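Local coordinates for N-acylethanolamine-hydrolyzing acid amidase alpha-subunit (PDB 6DY3) that forms, with the beta subunit, the amidase that hydrolyses N-acylethanolamines such as N-palmitoylethanolamine to ethanolamine and free fatty acid, at the interface of chains A and B. Sequence-based numbering; all coordinates share one arbitrary frame. Chains: chain A, N-acylethanolamine-hydrolyzing acid amidase alpha-subunit; chain B, N-acylethanolamine-hydrolyzing acid amidase beta-subunit.

The interface of chains A and B. Residues chain A 106, 110; chain B 72, 76.
Near the carboxyl end of the alpha subunit of this Ntn (N-terminal nucleophile) hydrolase, a few residues in sequence before the point of autocatalytic cleavage between the subunits, A:Arg106 inserts its guanidinium between two tyrosines of the beta subunit. B:Tyr76, the first residue of helix 76-89, lies against one face with its phenol end: its hydroxyl OH sits over the centre of the group, 3.3 Å from A:Arg106 CZ. Ring and guanidinium planes are nearly parallel, 20° apart, with the guanidinium displaced from the ring centre toward the hydroxyl end. The aliphatic part of the arginine joins in, its methylene CD lying over the face of the same ring, 3.7 Å from the centroid, as a CH-pi contact. A bend at chi3 (-74°) lets CD and the guanidinium both follow this ring. On the opposite face of the guanidinium stands B:Tyr72, steeply turned at 75° and offset toward the rim, with its CE1 edge 3.5 Å from A:Arg106 CZ. The flat group is thus held between the two tyrosines, B:Tyr76 on one face and the rim of B:Tyr72 on the other. Further along the alpha chain, A:Phe110 brings its ring edge to B:Tyr76, CE2 to CE2 at 3.9 Å, with the tyrosine atom in the plane of the phenylalanine ring. Replacing B:Tyr76 by an alanine would remove the surface under CD and the guanidinium, and would probably leave the arginine side chain free to swing and the A:Phe110 edge without its aromatic neighbour.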
ATOM      1  N   ARG A 106       6.576  14.072  10.432  1.00 66.32           N
ATOM      2  CA  ARG A 106       6.672  14.045  11.887  1.00 72.80           C
ATOM      3  C   ARG A 106       7.971  14.686  12.366  1.00 76.07           C
ATOM      4  O   ARG A 106       8.466  14.370  13.452  1.00 78.81           O
ATOM      5  CB  ARG A 106       6.552  12.611  12.408  1.00 70.56           C
ATOM      6  CG  ARG A 106       5.151  12.040  12.281  1.00 68.93           C
ATOM      7  CD  ARG A 106       5.094  10.568  12.663  1.00 70.33           C
ATOM      8  NE  ARG A 106       5.686   9.705  11.641  1.00 73.59           N
ATOM      9  CZ  ARG A 106       5.600   8.376  11.640  1.00 73.51           C
ATOM     10  NH1 ARG A 106       4.938   7.749  12.609  1.00 74.46           N
ATOM     11  NH2 ARG A 106       6.170   7.671  10.666  1.00 69.31           N
ATOM     12  N   PHE A 110      10.697  16.305  16.472  1.00 91.54           N
ATOM     13  CA  PHE A 110      12.120  16.392  16.791  1.00 91.94           C
ATOM     14  C   PHE A 110      12.620  17.831  16.686  1.00 92.15           C
ATOM     15  O   PHE A 110      13.070  18.418  17.670  1.00 91.25           O
ATOM     16  CB  PHE A 110      12.928  15.488  15.860  1.00 91.04           C
ATOM     17  CG  PHE A 110      12.674  14.025  16.070  1.00 90.14           C
ATOM     18  CD1 PHE A 110      13.565  13.253  16.800  1.00 87.09           C
ATOM     19  CD2 PHE A 110      11.541  13.420  15.544  1.00 89.01           C
ATOM     20  CE1 PHE A 110      13.335  11.908  16.995  1.00 83.80           C
ATOM     21  CE2 PHE A 110      11.305  12.073  15.740  1.00 85.36           C
ATOM     22  CZ  PHE A 110      12.202  11.320  16.467  1.00 83.26           C
TER
ATOM     23  N   TYR B  72      -0.835   5.554  13.013  1.00 41.08           N
ATOM     24  CA  TYR B  72      -0.100   6.509  13.832  1.00 43.90           C
ATOM     25  C   TYR B  72      -0.864   6.748  15.123  1.00 51.64           C
ATOM     26  O   TYR B  72      -1.996   7.243  15.101  1.00 46.75           O
ATOM     27  CB  TYR B  72       0.113   7.832  13.089  1.00 41.05           C
ATOM     28  CG  TYR B  72       0.722   7.670  11.719  1.00 37.48           C
ATOM     29  CD1 TYR B  72       2.027   7.217  11.571  1.00 35.55           C
ATOM     30  CD2 TYR B  72      -0.001   7.987  10.571  1.00 35.02           C
ATOM     31  CE1 TYR B  72       2.597   7.069  10.320  1.00 35.44           C
ATOM     32  CE2 TYR B  72       0.558   7.847   9.314  1.00 33.51           C
ATOM     33  CZ  TYR B  72       1.862   7.386   9.193  1.00 36.53           C
ATOM     34  OH  TYR B  72       2.438   7.235   7.950  1.00 37.42           O
ATOM     35  N   TYR B  76       4.913   9.094  19.860  1.00 85.22           N
ATOM     36  CA  TYR B  76       5.895   8.773  18.830  1.00 85.38           C
ATOM     37  C   TYR B  76       7.309   8.820  19.394  1.00 84.74           C
ATOM     38  O   TYR B  76       8.169   8.024  19.000  1.00 86.32           O
ATOM     39  CB  TYR B  76       5.740   9.746  17.663  1.00 84.44           C
ATOM     40  CG  TYR B  76       6.523   9.381  16.425  1.00 83.22           C
ATOM     41  CD1 TYR B  76       6.343   8.152  15.802  1.00 82.58           C
ATOM     42  CD2 TYR B  76       7.421  10.280  15.862  1.00 85.03           C
ATOM     43  CE1 TYR B  76       7.053   7.815  14.662  1.00 82.48           C
ATOM     44  CE2 TYR B  76       8.134   9.955  14.720  1.00 85.92           C
ATOM     45  CZ  TYR B  76       7.947   8.718  14.123  1.00 84.64           C
ATOM     46  OH  TYR B  76       8.645   8.380  12.983  1.00 83.29           O
TER